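Local coordinates for protein glycerophosphoryl diester phosphodiesterase (Parabacteroides distasonis, PDB 3MZ2) that probably hydrolyses glycerophosphodiesters in a TIM-barrel fold, at residues M230-A236 with V260-D266; R69-V75 with V94-W99. All coordinates share one frame; numbering follows the deposited sequence.

Contact 1 of 2, residues M230-A236 with V260-D266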
HETATM    1  N   MSE A 230     -12.249   8.441  19.853  1.00 12.31           N
HETATM    2  CA  MSE A 230     -13.348   7.670  19.275  0.60 12.44           C
HETATM    3  C   MSE A 230     -12.823   6.550  18.403  1.00 12.15           C
HETATM    4  O   MSE A 230     -11.809   6.733  17.728  1.00 12.36           O
HETATM    5  CB  MSE A 230     -14.248   8.549  18.427  0.60 12.84           C
HETATM    6  CG  MSE A 230     -15.011   9.454  19.328  0.60 13.67           C
HETATM    7 SE   MSE A 230     -16.169  10.778  18.553  0.45 16.65          SE
HETATM    8  CE  MSE A 230     -17.727   9.674  18.156  0.60 11.89           C
ATOM      9  N   CYS A 231     -13.557   5.439  18.401  1.00 10.95           N
ATOM     10  CA  CYS A 231     -13.140   4.189  17.767  1.00 11.85           C
ATOM     11  C   CYS A 231     -14.121   3.717  16.680  1.00 11.80           C
ATOM     12  O   CYS A 231     -15.358   3.725  16.858  1.00 12.34           O
ATOM     13  CB  CYS A 231     -12.929   3.108  18.868  1.00 12.00           C
ATOM     14  SG  CYS A 231     -11.673   3.543  20.066  1.00 14.38           S
HETATM   15  N   MSE A 232     -13.521   3.292  15.592  1.00 11.60           N
HETATM   16  CA  MSE A 232     -14.259   2.941  14.391  0.50 10.60           C
HETATM   17  C   MSE A 232     -14.014   1.491  14.032  1.00 11.66           C
HETATM   18  O   MSE A 232     -12.871   1.048  13.944  1.00 12.79           O
HETATM   19  CB  MSE A 232     -13.791   3.795  13.231  0.50  9.98           C
HETATM   20  CG  MSE A 232     -14.677   3.664  11.997  0.50  8.23           C
HETATM   21 SE   MSE A 232     -14.071   4.892  10.647  0.38  9.09          SE
HETATM   22  CE  MSE A 232     -12.836   3.753   9.661  0.50 12.98           C
ATOM     23  N   ILE A 233     -15.106   0.780  13.786  1.00 11.75           N
ATOM     24  CA  ILE A 233     -15.086  -0.525  13.109  1.00 11.46           C
ATOM     25  C   ILE A 233     -15.453  -0.375  11.644  1.00 12.07           C
ATOM     26  O   ILE A 233     -16.376   0.338  11.303  1.00 11.63           O
ATOM     27  CB  ILE A 233     -16.122  -1.505  13.778  1.00 12.27           C
ATOM     28  CG1 ILE A 233     -15.649  -1.913  15.182  1.00 12.46           C
ATOM     29  CG2 ILE A 233     -16.444  -2.680  12.899  1.00 11.93           C
ATOM     30  CD1 ILE A 233     -14.479  -2.921  15.174  1.00 12.51           C
ATOM     31  N   SER A 234     -14.727  -1.076  10.765  1.00 11.13           N
ATOM     32  CA  SER A 234     -15.084  -1.113   9.367  1.00 11.75           C
ATOM     33  C   SER A 234     -15.788  -2.423   9.126  1.00 12.75           C
ATOM     34  O   SER A 234     -15.209  -3.495   9.348  1.00 13.30           O
ATOM     35  CB  SER A 234     -13.887  -1.070   8.460  1.00 11.51           C
ATOM     36  OG  SER A 234     -14.340  -1.197   7.100  1.00 13.63           O
ATOM     37  N   THR A 235     -17.030  -2.329   8.666  1.00 11.83           N
ATOM     38  CA  THR A 235     -17.840  -3.478   8.325  1.00 11.52           C
ATOM     39  C   THR A 235     -17.672  -3.904   6.854  1.00 11.74           C
ATOM     40  O   THR A 235     -18.276  -4.888   6.407  1.00 12.32           O
ATOM     41  CB  THR A 235     -19.324  -3.228   8.635  1.00 11.34           C
ATOM     42  OG1 THR A 235     -19.780  -2.055   7.977  1.00 10.46           O
ATOM     43  CG2 THR A 235     -19.533  -3.095  10.169  1.00 12.52           C
ATOM     44  N   ALA A 236     -16.832  -3.187   6.105  1.00 10.72           N
ATOM     45  CA  ALA A 236     -16.712  -3.471   4.673  1.00 11.91           C
ATOM     46  C   ALA A 236     -16.309  -4.922   4.408  1.00 12.06           C
ATOM     47  O   ALA A 236     -16.903  -5.584   3.582  1.00 14.89           O
ATOM     48  CB  ALA A 236     -15.745  -2.440   3.965  1.00 10.98           C
ATOM     49  N   VAL A 260     -18.720   0.808  20.384  1.00 14.40           N
ATOM     50  CA  VAL A 260     -18.018   1.380  19.219  1.00 13.09           C
ATOM     51  C   VAL A 260     -18.728   2.678  18.793  1.00 13.65           C
ATOM     52  O   VAL A 260     -19.981   2.825  18.886  1.00 13.78           O
ATOM     53  CB  VAL A 260     -17.973   0.373  18.081  1.00 12.30           C
ATOM     54  CG1 VAL A 260     -17.498   1.040  16.776  1.00 12.07           C
ATOM     55  CG2 VAL A 260     -17.056  -0.837  18.442  1.00 14.47           C
ATOM     56  N   ASP A 261     -17.921   3.656  18.380  1.00 12.94           N
ATOM     57  CA  ASP A 261     -18.373   5.051  18.163  1.00 13.05           C
ATOM     58  C   ASP A 261     -18.741   5.324  16.725  1.00 12.77           C
ATOM     59  O   ASP A 261     -19.646   6.153  16.440  1.00 12.83           O
ATOM     60  CB  ASP A 261     -17.301   6.029  18.659  1.00 12.90           C
ATOM     61  CG  ASP A 261     -16.864   5.712  20.092  1.00 15.55           C
ATOM     62  OD1 ASP A 261     -17.757   5.711  20.972  1.00 17.67           O
ATOM     63  OD2 ASP A 261     -15.688   5.329  20.271  1.00 14.18           O
ATOM     64  N   ILE A 262     -18.007   4.684  15.811  1.00 11.06           N
ATOM     65  CA  ILE A 262     -18.122   4.989  14.396  1.00 11.76           C
ATOM     66  C   ILE A 262     -18.169   3.665  13.629  1.00 11.91           C
ATOM     67  O   ILE A 262     -17.413   2.758  13.919  1.00 11.32           O
ATOM     68  CB  ILE A 262     -16.908   5.859  13.881  1.00 11.88           C
ATOM     69  CG1 ILE A 262     -16.606   7.052  14.833  1.00 13.86           C
ATOM     70  CG2 ILE A 262     -17.169   6.303  12.452  1.00 13.53           C
ATOM     71  CD1 ILE A 262     -15.328   7.837  14.532  1.00 14.99           C
ATOM     72  N   ILE A 263     -19.115   3.556  12.691  1.00 10.77           N
ATOM     73  CA  ILE A 263     -19.120   2.439  11.718  1.00 10.58           C
ATOM     74  C   ILE A 263     -18.730   2.959  10.344  1.00 11.76           C
ATOM     75  O   ILE A 263     -19.394   3.906   9.819  1.00 11.99           O
ATOM     76  CB  ILE A 263     -20.487   1.773  11.644  1.00 11.05           C
ATOM     77  CG1 ILE A 263     -20.730   1.028  12.950  1.00 14.55           C
ATOM     78  CG2 ILE A 263     -20.526   0.785  10.474  1.00 11.78           C
ATOM     79  CD1 ILE A 263     -22.200   0.552  13.130  1.00 13.46           C
ATOM     80  N   GLU A 264     -17.655   2.421   9.782  1.00 10.02           N
ATOM     81  CA  GLU A 264     -17.314   2.625   8.367  1.00 11.39           C
ATOM     82  C   GLU A 264     -17.861   1.471   7.541  1.00 11.15           C
ATOM     83  O   GLU A 264     -17.585   0.305   7.833  1.00 10.28           O
ATOM     84  CB  GLU A 264     -15.809   2.719   8.147  1.00 12.14           C
ATOM     85  CG  GLU A 264     -15.417   2.931   6.691  1.00 14.61           C
ATOM     86  CD  GLU A 264     -13.943   2.686   6.457  1.00 15.54           C
ATOM     87  OE1 GLU A 264     -13.484   1.527   6.554  1.00 20.67           O
ATOM     88  OE2 GLU A 264     -13.249   3.645   6.203  1.00 18.52           O
ATOM     89  N   SER A 265     -18.614   1.804   6.492  1.00 11.17           N
ATOM     90  CA  SER A 265     -19.384   0.818   5.752  1.00 10.82           C
ATOM     91  C   SER A 265     -19.514   1.155   4.295  1.00 10.56           C
ATOM     92  O   SER A 265     -19.591   2.365   3.928  1.00  9.90           O
ATOM     93  CB  SER A 265     -20.774   0.692   6.415  1.00 10.89           C
ATOM     94  OG  SER A 265     -21.656  -0.184   5.751  1.00 11.51           O
ATOM     95  N   ASP A 266     -19.601   0.118   3.451  1.00 11.23           N
ATOM     96  CA  ASP A 266     -19.955   0.288   2.049  1.00 11.61           C
ATOM     97  C   ASP A 266     -21.455   0.596   1.924  1.00 12.11           C
ATOM     98  O   ASP A 266     -21.888   0.985   0.865  1.00 12.00           O
ATOM     99  CB  ASP A 266     -19.628  -0.960   1.207  1.00 11.27           C
ATOM    100  CG  ASP A 266     -18.147  -1.135   0.947  1.00 14.07           C
ATOM    101  OD1 ASP A 266     -17.459  -0.119   0.827  1.00 16.26           O
ATOM    102  OD2 ASP A 266     -17.681  -2.301   0.869  1.00 13.32           O
TER
HETATM  103  O   HOH W   1     -18.404  -4.818   1.364  1.00 15.28           O

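Contact 2 of 2, residues R69-V75 with V94-W99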
ATOM      1  N   ARG A  69      -5.644   8.767  -6.232  1.00 11.30           N
ATOM      2  CA  ARG A  69      -4.584   8.184  -7.023  1.00 12.57           C
ATOM      3  C   ARG A  69      -4.348   9.022  -8.286  1.00 13.11           C
ATOM      4  O   ARG A  69      -5.117   9.909  -8.638  1.00 14.28           O
ATOM      5  CB  ARG A  69      -4.867   6.717  -7.405  1.00 13.90           C
ATOM      6  CG  ARG A  69      -6.029   6.520  -8.310  1.00 15.38           C
ATOM      7  CD  ARG A  69      -6.075   5.122  -8.955  1.00 15.30           C
ATOM      8  NE  ARG A  69      -6.039   3.985  -8.003  1.00 16.33           N
ATOM      9  CZ  ARG A  69      -4.997   3.185  -7.833  1.00 17.71           C
ATOM     10  NH1 ARG A  69      -3.855   3.408  -8.464  1.00 18.37           N
ATOM     11  NH2 ARG A  69      -5.092   2.191  -6.962  1.00 19.32           N
ATOM     12  N   LEU A  70      -3.270   8.706  -8.955  1.00 14.39           N
ATOM     13  CA  LEU A  70      -2.721   9.561 -10.000  1.00 15.01           C
ATOM     14  C   LEU A  70      -3.040   9.130 -11.433  1.00 15.56           C
ATOM     15  O   LEU A  70      -2.990   7.954 -11.785  1.00 15.63           O
ATOM     16  CB  LEU A  70      -1.196   9.620  -9.839  1.00 15.55           C
ATOM     17  CG  LEU A  70      -0.617  10.293  -8.620  1.00 15.72           C
ATOM     18  CD1 LEU A  70       0.922  10.092  -8.545  1.00 17.98           C
ATOM     19  CD2 LEU A  70      -1.014  11.778  -8.619  1.00 16.87           C
ATOM     20  N   THR A  71      -3.307  10.111 -12.277  1.00 16.47           N
ATOM     21  CA  THR A  71      -3.480   9.896 -13.711  1.00 16.70           C
ATOM     22  C   THR A  71      -2.137   9.958 -14.403  1.00 17.13           C
ATOM     23  O   THR A  71      -1.106  10.239 -13.760  1.00 16.88           O
ATOM     24  CB  THR A  71      -4.353  10.995 -14.314  1.00 16.19           C
ATOM     25  OG1 THR A  71      -3.680  12.253 -14.184  1.00 17.43           O
ATOM     26  CG2 THR A  71      -5.722  11.075 -13.617  1.00 15.30           C
ATOM     27  N   LYS A  72      -2.150   9.767 -15.717  1.00 18.34           N
ATOM     28  CA  LYS A  72      -0.911   9.860 -16.514  0.50 19.94           C
ATOM     29  C   LYS A  72      -0.299  11.248 -16.403  1.00 20.35           C
ATOM     30  O   LYS A  72       0.925  11.393 -16.437  1.00 21.72           O
ATOM     31  CB  LYS A  72      -1.174   9.549 -17.989  0.50 20.63           C
ATOM     32  CG  LYS A  72       0.099   9.616 -18.842  0.50 21.91           C
ATOM     33  CD  LYS A  72      -0.150   9.403 -20.319  0.50 24.14           C
ATOM     34  CE  LYS A  72       1.182   9.240 -21.087  0.50 25.95           C
ATOM     35  NZ  LYS A  72       1.063   9.492 -22.566  0.50 28.24           N
ATOM     36  N   ASP A  73      -1.160  12.270 -16.306  1.00 20.47           N
ATOM     37  CA  ASP A  73      -0.687  13.662 -16.169  1.00 21.01           C
ATOM     38  C   ASP A  73      -0.645  14.179 -14.706  1.00 20.31           C
ATOM     39  O   ASP A  73      -0.683  15.394 -14.478  1.00 19.77           O
ATOM     40  CB  ASP A  73      -1.421  14.632 -17.135  1.00 22.17           C
ATOM     41  CG  ASP A  73      -2.937  14.577 -17.043  1.00 23.59           C
ATOM     42  OD1 ASP A  73      -3.497  13.604 -16.480  1.00 20.53           O
ATOM     43  OD2 ASP A  73      -3.559  15.527 -17.597  1.00 22.96           O
ATOM     44  N   SER A  74      -0.591  13.242 -13.741  1.00 18.78           N
ATOM     45  CA  SER A  74      -0.306  13.536 -12.340  0.70 19.04           C
ATOM     46  C   SER A  74      -1.443  14.348 -11.649  1.00 17.36           C
ATOM     47  O   SER A  74      -1.209  15.052 -10.653  1.00 17.54           O
ATOM     48  CB  SER A  74       1.073  14.210 -12.211  0.70 19.65           C
ATOM     49  OG  SER A  74       2.111  13.267 -12.494  0.70 20.11           O
ATOM     50  N   VAL A  75      -2.653  14.226 -12.201  1.00 17.09           N
ATOM     51  CA  VAL A  75      -3.858  14.730 -11.593  1.00 15.37           C
ATOM     52  C   VAL A  75      -4.291  13.681 -10.568  1.00 15.14           C
ATOM     53  O   VAL A  75      -4.243  12.487 -10.848  1.00 14.98           O
ATOM     54  CB  VAL A  75      -4.932  14.978 -12.641  1.00 15.80           C
ATOM     55  CG1 VAL A  75      -6.262  15.440 -11.994  1.00 15.35           C
ATOM     56  CG2 VAL A  75      -4.413  16.021 -13.652  1.00 16.94           C
ATOM     57  N   VAL A  94      -5.589   3.360 -14.234  1.00 22.80           N
ATOM     58  CA  VAL A  94      -5.852   4.808 -14.183  1.00 21.94           C
ATOM     59  C   VAL A  94      -4.606   5.588 -14.663  1.00 21.12           C
ATOM     60  O   VAL A  94      -4.729   6.568 -15.410  1.00 20.75           O
ATOM     61  CB  VAL A  94      -6.268   5.279 -12.758  1.00 20.80           C
ATOM     62  CG1 VAL A  94      -6.159   6.776 -12.592  1.00 21.27           C
ATOM     63  CG2 VAL A  94      -7.687   4.832 -12.408  1.00 23.62           C
ATOM     64  N   SER A  95      -3.411   5.173 -14.257  1.00 20.06           N
ATOM     65  CA  SER A  95      -2.225   5.960 -14.595  1.00 20.51           C
ATOM     66  C   SER A  95      -1.820   5.843 -16.072  1.00 21.48           C
ATOM     67  O   SER A  95      -0.910   6.540 -16.483  1.00 21.73           O
ATOM     68  CB  SER A  95      -1.041   5.611 -13.701  1.00 20.96           C
ATOM     69  OG  SER A  95      -0.649   4.256 -13.925  1.00 21.03           O
ATOM     70  N   ASP A  96      -2.488   5.003 -16.868  1.00 21.89           N
ATOM     71  CA  ASP A  96      -2.264   5.008 -18.345  1.00 23.87           C
ATOM     72  C   ASP A  96      -2.984   6.147 -19.082  1.00 23.12           C
ATOM     73  O   ASP A  96      -2.747   6.325 -20.278  1.00 22.24           O
ATOM     74  CB  ASP A  96      -2.750   3.730 -19.066  1.00 25.89           C
ATOM     75  CG  ASP A  96      -2.099   2.443 -18.569  1.00 29.39           C
ATOM     76  OD1 ASP A  96      -0.856   2.410 -18.370  1.00 30.82           O
ATOM     77  OD2 ASP A  96      -2.862   1.441 -18.492  1.00 34.73           O
ATOM     78  N   TYR A  97      -3.884   6.864 -18.409  1.00 21.57           N
ATOM     79  CA  TYR A  97      -4.751   7.836 -19.067  1.00 20.62           C
ATOM     80  C   TYR A  97      -4.589   9.212 -18.443  1.00 19.71           C
ATOM     81  O   TYR A  97      -4.413   9.338 -17.247  1.00 17.92           O
ATOM     82  CB  TYR A  97      -6.219   7.411 -18.907  1.00 20.96           C
ATOM     83  CG  TYR A  97      -6.534   6.093 -19.560  1.00 20.02           C
ATOM     84  CD1 TYR A  97      -6.829   6.024 -20.905  1.00 22.15           C
ATOM     85  CD2 TYR A  97      -6.607   4.920 -18.806  1.00 23.34           C
ATOM     86  CE1 TYR A  97      -7.132   4.812 -21.514  1.00 23.34           C
ATOM     87  CE2 TYR A  97      -6.902   3.701 -19.412  1.00 26.02           C
ATOM     88  CZ  TYR A  97      -7.175   3.663 -20.762  1.00 24.56           C
ATOM     89  OH  TYR A  97      -7.492   2.477 -21.396  1.00 29.12           O
ATOM     90  N   THR A  98      -4.634  10.249 -19.268  1.00 19.40           N
ATOM     91  CA  THR A  98      -4.748  11.590 -18.748  1.00 19.77           C
ATOM     92  C   THR A  98      -6.103  11.753 -18.121  1.00 19.95           C
ATOM     93  O   THR A  98      -7.028  10.966 -18.433  1.00 20.40           O
ATOM     94  CB  THR A  98      -4.613  12.659 -19.844  1.00 20.57           C
ATOM     95  OG1 THR A  98      -5.674  12.504 -20.787  1.00 21.65           O
ATOM     96  CG2 THR A  98      -3.277  12.529 -20.568  1.00 21.43           C
ATOM     97  N   TRP A  99      -6.239  12.803 -17.307  1.00 20.09           N
ATOM     98  CA  TRP A  99      -7.516  13.178 -16.708  1.00 21.48           C
ATOM     99  C   TRP A  99      -8.568  13.345 -17.812  1.00 21.92           C
ATOM    100  O   TRP A  99      -9.660  12.816 -17.701  1.00 21.36           O
ATOM    101  CB  TRP A  99      -7.414  14.460 -15.838  1.00 22.22           C
ATOM    102  CG  TRP A  99      -8.810  14.999 -15.490  1.00 24.45           C
ATOM    103  CD1 TRP A  99      -9.628  14.583 -14.465  1.00 24.84           C
ATOM    104  CD2 TRP A  99      -9.550  15.996 -16.200  1.00 29.11           C
ATOM    105  NE1 TRP A  99     -10.816  15.290 -14.485  1.00 26.75           N
ATOM    106  CE2 TRP A  99     -10.796  16.148 -15.548  1.00 27.19           C
ATOM    107  CE3 TRP A  99      -9.299  16.754 -17.349  1.00 30.08           C
ATOM    108  CZ2 TRP A  99     -11.775  17.056 -15.996  1.00 31.21           C
ATOM    109  CZ3 TRP A  99     -10.270  17.660 -17.785  1.00 32.14           C
ATOM    110  CH2 TRP A  99     -11.488  17.799 -17.105  1.00 31.64           C
TER

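Contact 1 of 2, residues M230-A236 with V260-D266
Met232 and Glu264 interlock on one face of a parallel strand pair. In the conformer described, the selenomethionine has CG anti to its backbone N (chi1 -170°) and bends at its last torsion. This places CG 3.7 Å from Ile262 CB and brings the terminal CE over the root of the acid, 3.5 Å from Glu264 CB. The knob thus fills the hollow between Ile262 and Glu264. Further along this face, Ser234 OG donates to Glu264 OE1 at 2.9 Å, on the anti lone pair, and so helps fix the carboxylate's rotation.

On the other face, Ile233 lays CG1 across the fork of Val260 at about a right angle, 3.7 Å from Val260 CG2.

Backbone bonds set the parallel register; the straightest C=O approach is Thr235 N to Glu264 O, at 176°. At the start, Asp261 OD2 takes Cys231 N at 2.8 Å on its anti lone pair and also bonds His225, while OD1 forms a salt bridge with Arg30. At the far end a water lies within bonding distance of both Ala236 O and Asp266 OD2; Asp266 OD1 is bonded to His37.

Helix 245-257 joins strands 231-234 and 262-265 as a beta-alpha-beta crossover and covers Val260 and Thr235. Helix 215-226 covers Cys231. In the barrel sheet, strand 205-210 flanks 231-234 on its other edge, and 33-36 pairs with 262-265 on its far edge.

Contact 2 of 2, residues R69-V75 with V94-W99
The carboxylate of Asp73 stands against the backbone of Thr98 and Trp99, and its OD1 is approached from both faces. Trp99 N donates from one face on the syn side, 3.0 Å from Asp73 OD1 and 22° out of the carboxylate plane. Thr71 OG1 donates from the opposite face on the anti side, 2.7 Å from the same OD1. OD1 is thus gripped by two donors, which should limit the carboxylate's rotation. Thr98 CB makes a van der Waals contact with the carboxylate, the two side chains crossing at about a right angle. The indole of Trp99 leads away from Asp73; Val75 comes to it obliquely through CG1, and its CG2 lies 4.0 Å from Trp99 CB.

The peptide carbonyl of Tyr97 is also met off its plane. Lys72 N reaches Tyr97 O at 2.8 Å with a nearly straight N-H (169°), yet from above the carbonyl plane, not on a lone pair. The Tyr97 ring turns away from the turn and meets Phe105 edge-to-face.

Farther back, Val94 fills the angle between Arg69 and the backbone of Leu70: its CG1 lies 3.5 Å from Leu70 O, while its CB meets Arg69 CD. The arginine's polar end bonds the carbonyl oxygens of Phe79 and His80 and forms a salt bridge with Asp82.

Thr71 to Ser74 form a type I beta turn after strand 63-70. With chi1 53°, Asp73 has CG between its backbone N and carbonyl carbon, and OD1 reaches toward the start of helix 99-102. Thr98, at the N-cap, caps a backbone N just past the segment, and its own N bonds Glu101 OE1. Thr71 OG1, which also accepts Val75 N, positions Asp73 OD1 for Trp99 N, bonding turn to helix start; the helix's positive end would probably favour a negative charge on Asp73.

How the contacts relate
Contacts 1 and 2 both reach the same mixed sheet, yet lie on opposite sides of the chain's centre: their centres are about 31 Å apart and their nearest atoms about 15 Å. Contact 1 is buried, about 9 Å from the chain centre; contact 2 is peripheral, about 23 Å out, where strand 63-70 runs into a turn. Strand 33-36 bridges them within the sheet, pairing with both 262-265 and 63-70. A sulfate, probably from the crystallisation liquor, lies about 4 Å from the side chain of Asp266, at the C-terminal ends of the barrel strands where TIM-barrel enzymes carry their active sites, and may mark the phosphate pocket. A separate sulfate lies about 5 Å from the Asp96 side chain.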